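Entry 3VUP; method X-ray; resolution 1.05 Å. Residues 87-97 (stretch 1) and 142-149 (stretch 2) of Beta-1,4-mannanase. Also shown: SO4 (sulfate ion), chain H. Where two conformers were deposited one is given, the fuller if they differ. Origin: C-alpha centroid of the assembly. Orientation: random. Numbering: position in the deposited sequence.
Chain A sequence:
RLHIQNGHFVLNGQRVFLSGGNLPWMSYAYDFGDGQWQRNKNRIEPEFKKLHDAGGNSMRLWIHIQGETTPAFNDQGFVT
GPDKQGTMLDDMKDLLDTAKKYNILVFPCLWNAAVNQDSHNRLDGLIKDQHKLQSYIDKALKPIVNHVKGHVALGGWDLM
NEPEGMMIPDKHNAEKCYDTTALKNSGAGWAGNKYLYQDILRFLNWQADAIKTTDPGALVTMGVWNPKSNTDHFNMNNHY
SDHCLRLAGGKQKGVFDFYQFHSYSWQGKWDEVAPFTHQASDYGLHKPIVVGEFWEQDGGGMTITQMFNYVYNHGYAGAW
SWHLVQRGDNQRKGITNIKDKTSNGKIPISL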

ATOM      1  N   THR A  87      17.180 -15.400   5.602  1.00  9.95           N
ATOM      2  CA  THR A  87      16.118 -15.996   4.787  1.00  9.40           C
ATOM      3  C   THR A  87      15.292 -14.976   4.006  1.00  8.52           C
ATOM      4  O   THR A  87      14.593 -15.347   3.058  1.00  8.16           O
ATOM      5  N   MET A  88      15.371 -13.705   4.390  1.00  8.33           N
ATOM      6  CA  MET A  88      14.475 -12.680   3.855  1.00  7.70           C
ATOM      7  C   MET A  88      14.454 -12.598   2.332  1.00  7.45           C
ATOM      8  O   MET A  88      13.386 -12.486   1.742  1.00  7.15           O
ATOM      9  N   LEU A  89      15.621 -12.617   1.696  1.00  7.94           N
ATOM     10  CA  LEU A  89      15.657 -12.499   0.245  1.00  8.40           C
ATOM     11  C   LEU A  89      14.965 -13.705  -0.394  1.00  8.48           C
ATOM     12  O   LEU A  89      14.104 -13.547  -1.254  1.00  8.73           O
ATOM     13  N   ASP A  90      15.328 -14.908   0.047  1.00  8.69           N
ATOM     14  CA  ASP A  90      14.659 -16.122  -0.412  1.00  9.90           C
ATOM     15  C   ASP A  90      13.153 -16.075  -0.146  1.00  8.71           C
ATOM     16  O   ASP A  90      12.354 -16.525  -0.970  1.00  8.99           O
ATOM     17  N   ASP A  91      12.774 -15.551   1.017  1.00  8.57           N
ATOM     18  CA  ASP A  91      11.373 -15.492   1.409  1.00  8.16           C
ATOM     19  C   ASP A  91      10.575 -14.618   0.449  1.00  7.64           C
ATOM     20  O   ASP A  91       9.475 -14.984   0.022  1.00  7.56           O
ATOM     21  N   MET A  92      11.124 -13.458   0.113  1.00  7.41           N
ATOM     22  CA  MET A  92      10.414 -12.545  -0.770  1.00  7.67           C
ATOM     23  C   MET A  92      10.289 -13.133  -2.178  1.00  8.39           C
ATOM     24  O   MET A  92       9.236 -13.019  -2.813  1.00  8.54           O
ATOM     25  N   LYS A  93      11.340 -13.796  -2.653  1.00  8.36           N
ATOM     26  CA  LYS A  93      11.265 -14.457  -3.947  1.00  8.85           C
ATOM     27  C   LYS A  93      10.243 -15.589  -3.928  1.00  8.24           C
ATOM     28  O   LYS A  93       9.451 -15.728  -4.856  1.00  8.54           O
ATOM     29  N   ASP A  94      10.249 -16.388  -2.865  1.00  8.51           N
ATOM     30  CA  ASP A  94       9.323 -17.504  -2.777  1.00  8.78           C
ATOM     31  C   ASP A  94       7.872 -17.042  -2.658  1.00  8.58           C
ATOM     32  O   ASP A  94       6.965 -17.683  -3.196  1.00  8.57           O
ATOM     33  N   LEU A  95       7.654 -15.940  -1.948  1.00  8.32           N
ATOM     34  CA  LEU A  95       6.335 -15.325  -1.895  1.00  7.81           C
ATOM     35  C   LEU A  95       5.834 -15.061  -3.310  1.00  7.71           C
ATOM     36  O   LEU A  95       4.712 -15.421  -3.669  1.00  7.80           O
ATOM     37  N   LEU A  96       6.681 -14.430  -4.117  1.00  7.36           N
ATOM     38  CA  LEU A  96       6.301 -14.071  -5.477  1.00  7.41           C
ATOM     39  C   LEU A  96       6.160 -15.295  -6.386  1.00  7.42           C
ATOM     40  O   LEU A  96       5.261 -15.347  -7.220  1.00  7.66           O
ATOM     41  N   ASP A  97       7.042 -16.278  -6.224  1.00  8.12           N
ATOM     42  CA  ASP A  97       6.917 -17.522  -6.982  1.00  9.11           C
ATOM     43  C   ASP A  97       5.601 -18.229  -6.643  1.00  8.96           C
ATOM     44  O   ASP A  97       4.941 -18.800  -7.511  1.00  9.96           O
ATOM     45  N   LYS A 142      17.246  -1.902  -1.027  1.00  5.98           N
ATOM     46  CA  LYS A 142      17.848  -2.186  -2.318  1.00  7.11           C
ATOM     47  C   LYS A 142      18.161  -3.685  -2.503  1.00  6.57           C
ATOM     48  O   LYS A 142      17.851  -4.244  -3.553  1.00  6.91           O
ATOM     49  N   PRO A 143      18.750  -4.353  -1.489  1.00  6.74           N
ATOM     50  CA  PRO A 143      18.954  -5.796  -1.681  1.00  7.21           C
ATOM     51  C   PRO A 143      17.667  -6.586  -1.933  1.00  6.80           C
ATOM     52  O   PRO A 143      17.654  -7.479  -2.781  1.00  7.09           O
ATOM     53  N   ILE A 144      16.595  -6.254  -1.226  1.00  6.93           N
ATOM     54  CA  ILE A 144      15.324  -6.937  -1.443  1.00  6.95           C
ATOM     55  C   ILE A 144      14.787  -6.686  -2.857  1.00  6.22           C
ATOM     56  O   ILE A 144      14.434  -7.623  -3.580  1.00  6.77           O
ATOM     57  N   VAL A 145      14.737  -5.416  -3.243  1.00  6.34           N
ATOM     58  CA  VAL A 145      14.201  -5.027  -4.540  1.00  6.55           C
ATOM     59  C   VAL A 145      15.017  -5.633  -5.672  1.00  6.83           C
ATOM     60  O   VAL A 145      14.463  -6.119  -6.664  1.00  7.96           O
ATOM     61  N   ASN A 146      16.336  -5.613  -5.520  1.00  7.18           N
ATOM     62  CA  ASN A 146      17.204  -6.202  -6.526  1.00  7.90           C
ATOM     63  C   ASN A 146      16.988  -7.702  -6.664  1.00  7.78           C
ATOM     64  O   ASN A 146      16.998  -8.245  -7.767  1.00  9.02           O
ATOM     65  N   HIS A 147      16.789  -8.374  -5.536  1.00  7.74           N
ATOM     66  CA  HIS A 147      16.675  -9.826  -5.538  1.00  8.18           C
ATOM     67  C   HIS A 147      15.447 -10.305  -6.318  1.00  8.68           C
ATOM     68  O   HIS A 147      15.474 -11.369  -6.932  1.00  9.72           O
ATOM     69  N   VAL A 148      14.374  -9.520  -6.283  1.00  7.97           N
ATOM     70  CA  VAL A 148      13.135  -9.877  -6.972  1.00  8.46           C
ATOM     71  C   VAL A 148      12.875  -8.987  -8.183  1.00  8.13           C
ATOM     72  O   VAL A 148      11.754  -8.947  -8.696  1.00  8.77           O
ATOM     73  N   LYS A 149      13.914  -8.304  -8.657  1.00  8.48           N
ATOM     74  CA  LYS A 149      13.825  -7.375  -9.784  0.66  8.96           C
ATOM     75  C   LYS A 149      13.095  -8.013 -10.961  1.00  9.05           C
ATOM     76  O   LYS A 149      13.472  -9.107 -11.383  1.00 10.01           O
TER

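Two helices of one chain, running in the same general direction at 39° to each other, pack through a mostly apolar seam that has no direct hydrogen bond across it and gains a water bridge at a more exposed edge. The axes come within 9.4 Å, and the contact buries 460 Å² in all.

L89 points toward the second stretch in the m,t rotamer, which lays CD2 3.8 Å from CG1 of I144 and 4.4 Å from CB of P143. I144 leaves its backbone sideways, but its m,t chain is long enough to bring its end into the seam: CG2 lies 4.1 Å from CG of M92, and CD1 lies 4.1 Å from CE of M88. The unbranched, flexible methionines suit such a buried site, M88 reaching in from a sideways start with chi1 t and M92 folding compactly as m,m,m.

One turn on, V148, the first residue to leave helical geometry, points toward the first helix with chi1 m. Its short, branched side chain fits close to the backbone, with CG1 4.2 Å from CB of M92 and CB 3.6 Å from CD1 of L96, an m,t leucine also directed inward.

H147, with chi1 t, lays its flat ring against the first helix. CB of L89 sits over one face, 3.8 Å from the ring centroid, in a CH-pi contact, while CB of K93 approaches the edge, 3.9 Å from CD2 of H147. The ring's polar NE2 is served by water 1, 2.8 Å from its oxygen; the same water donates to OD1 of D90 at 2.7 Å, linking the helices indirectly.

The lysine termini turn to other partners: NZ of K93 forms a salt bridge with OD2 of D97 (2.8 Å), and NZ of K142 donates to O4 of the sulfate (2.6 Å).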

ATOM      1  CB  THR A  87      15.144 -16.888   5.600  1.00 10.06           C
ATOM      2  OG1 THR A  87      14.265 -16.076   6.387  1.00  8.82           O
ATOM      3  CG2 THR A  87      15.902 -17.833   6.511  1.00 10.93           C
ATOM      4  CB  MET A  88      14.817 -11.320   4.461  1.00  8.14           C
ATOM      5  CG  MET A  88      13.891 -10.190   4.043  1.00  7.11           C
ATOM      6  SD  MET A  88      12.176 -10.519   4.482  1.00  7.48           S
ATOM      7  CE  MET A  88      11.509  -8.859   4.373  1.00  8.20           C
ATOM      8  CB  LEU A  89      17.093 -12.337  -0.260  1.00  9.23           C
ATOM      9  CG  LEU A  89      17.858 -11.144   0.322  1.00 11.28           C
ATOM     10  CD1 LEU A  89      19.236 -11.067  -0.304  1.00 12.20           C
ATOM     11  CD2 LEU A  89      17.104  -9.839   0.127  1.00 12.14           C
ATOM     12  CB  ASP A  90      15.239 -17.366   0.276  1.00 12.60           C
ATOM     13  CG  ASP A  90      16.658 -17.695  -0.168  1.00 15.22           C
ATOM     14  OD1 ASP A  90      17.065 -17.295  -1.278  1.00 15.83           O
ATOM     15  OD2 ASP A  90      17.363 -18.379   0.604  1.00 17.11           O
ATOM     16  CB  ASP A  91      11.226 -14.929   2.824  1.00  8.02           C
ATOM     17  CG  ASP A  91      11.814 -15.834   3.898  1.00  7.83           C
ATOM     18  OD1 ASP A  91      12.029 -17.046   3.650  1.00  9.19           O
ATOM     19  OD2 ASP A  91      12.045 -15.311   5.013  1.00  8.41           O
ATOM     20  CB  MET A  92      11.083 -11.171  -0.783  1.00  7.82           C
ATOM     21  CG  MET A  92      11.018 -10.447   0.569  1.00  8.11           C
ATOM     22  SD  MET A  92       9.335 -10.134   1.170  1.00  9.14           S
ATOM     23  CE  MET A  92       8.727  -8.982  -0.063  1.00 10.49           C
ATOM     24  CB  LYS A  93      12.636 -14.973  -4.394  1.00 11.04           C
ATOM     25  CG  LYS A  93      12.553 -15.872  -5.630  0.58 13.47           C
ATOM     26  CD  LYS A  93      13.799 -15.828  -6.491  0.58 15.38           C
ATOM     27  CE  LYS A  93      13.522 -16.444  -7.860  0.58 16.29           C
ATOM     28  NZ  LYS A  93      12.974 -17.829  -7.765  0.58 16.64           N
ATOM     29  CB  ASP A  94       9.694 -18.437  -1.626  1.00  9.74           C
ATOM     30  CG  ASP A  94       9.068 -19.805  -1.771  1.00 10.88           C
ATOM     31  OD1 ASP A  94       9.189 -20.403  -2.861  1.00 11.58           O
ATOM     32  OD2 ASP A  94       8.442 -20.279  -0.804  1.00 11.35           O
ATOM     33  CB  LEU A  95       6.401 -14.010  -1.118  1.00  8.42           C
ATOM     34  CG  LEU A  95       5.205 -13.066  -1.284  1.00  8.44           C
ATOM     35  CD1 LEU A  95       3.916 -13.656  -0.720  1.00  9.17           C
ATOM     36  CD2 LEU A  95       5.524 -11.733  -0.633  1.00  8.49           C
ATOM     37  CB  LEU A  96       7.282 -13.043  -6.051  1.00  7.50           C
ATOM     38  CG  LEU A  96       7.313 -11.700  -5.314  1.00  7.49           C
ATOM     39  CD1 LEU A  96       8.443 -10.838  -5.834  1.00  9.30           C
ATOM     40  CD2 LEU A  96       5.987 -10.968  -5.455  1.00  9.36           C
ATOM     41  CB  ASP A  97       8.092 -18.459  -6.694  1.00  9.28           C
ATOM     42  CG  ASP A  97       9.407 -17.967  -7.271  1.00 10.51           C
ATOM     43  OD1 ASP A  97       9.403 -17.117  -8.187  1.00 11.18           O
ATOM     44  OD2 ASP A  97      10.455 -18.464  -6.804  1.00 11.81           O
ATOM     45  CB  LYS A 142      19.048  -1.273  -2.615  1.00  7.68           C
ATOM     46  CG  LYS A 142      18.661   0.185  -2.889  1.00  8.96           C
ATOM     47  CD  LYS A 142      19.895   1.045  -3.107  1.00 12.11           C
ATOM     48  CE  LYS A 142      19.550   2.464  -3.517  1.00 15.21           C
ATOM     49  NZ  LYS A 142      20.775   3.201  -3.925  1.00 18.10           N
ATOM     50  CB  PRO A 143      19.618  -6.222  -0.370  1.00  8.17           C
ATOM     51  CG  PRO A 143      20.401  -5.000   0.034  1.00  7.94           C
ATOM     52  CD  PRO A 143      19.521  -3.843  -0.337  1.00  7.22           C
ATOM     53  CB  ILE A 144      14.274  -6.525  -0.389  1.00  7.19           C
ATOM     54  CG1 ILE A 144      14.663  -7.066   0.994  1.00  7.54           C
ATOM     55  CG2 ILE A 144      12.888  -7.009  -0.807  1.00  8.89           C
ATOM     56  CD1 ILE A 144      13.888  -6.433   2.131  1.00  8.22           C
ATOM     57  CB  VAL A 145      14.148  -3.489  -4.649  1.00  7.03           C
ATOM     58  CG1 VAL A 145      13.844  -3.044  -6.073  1.00  8.01           C
ATOM     59  CG2 VAL A 145      13.117  -2.931  -3.675  1.00  7.99           C
ATOM     60  CB  ASN A 146      18.665  -5.924  -6.202  1.00  8.98           C
ATOM     61  CG  ASN A 146      19.596  -6.505  -7.234  1.00 10.38           C
ATOM     62  OD1 ASN A 146      19.630  -6.050  -8.379  1.00 10.79           O
ATOM     63  ND2 ASN A 146      20.352  -7.522  -6.843  1.00 11.68           N
ATOM     64  CB  HIS A 147      16.609 -10.351  -4.110  1.00  9.25           C
ATOM     65  CG  HIS A 147      16.722 -11.836  -4.018  1.00  9.93           C
ATOM     66  ND1 HIS A 147      17.915 -12.499  -4.199  1.00 11.74           N
ATOM     67  CD2 HIS A 147      15.791 -12.790  -3.779  1.00  9.82           C
ATOM     68  CE1 HIS A 147      17.716 -13.798  -4.065  1.00 12.35           C
ATOM     69  NE2 HIS A 147      16.435 -14.001  -3.815  1.00 11.34           N
ATOM     70  CB  VAL A 148      11.915  -9.852  -6.018  1.00  8.72           C
ATOM     71  CG1 VAL A 148      12.128 -10.834  -4.868  1.00  9.73           C
ATOM     72  CG2 VAL A 148      11.627  -8.432  -5.500  1.00  9.03           C
ATOM     73  CB  LYS A 149      15.239  -6.967 -10.223  0.66  9.46           C
ATOM     74  CG  LYS A 149      15.305  -5.961 -11.365  0.66  9.57           C
ATOM     75  CD  LYS A 149      16.753  -5.702 -11.775  0.66 11.50           C
ATOM     76  CE  LYS A 149      16.834  -4.753 -12.963  0.66 13.29           C
ATOM     77  NZ  LYS A 149      18.203  -4.696 -13.550  0.66 14.55           N
TER
HETATM   78  S   SO4 H 406      21.143   6.848  -3.298  1.00 19.37           S
HETATM   79  O1  SO4 H 406      20.968   6.534  -1.882  1.00 21.82           O
HETATM   80  O2  SO4 H 406      20.453   8.100  -3.638  1.00 15.49           O
HETATM   81  O3  SO4 H 406      22.562   6.993  -3.604  1.00 20.75           O
HETATM   82  O4  SO4 H 406      20.596   5.752  -4.098  1.00 19.91           O
HETATM   83  O   HOH W   1      15.844 -16.756  -3.571  1.00 15.56           O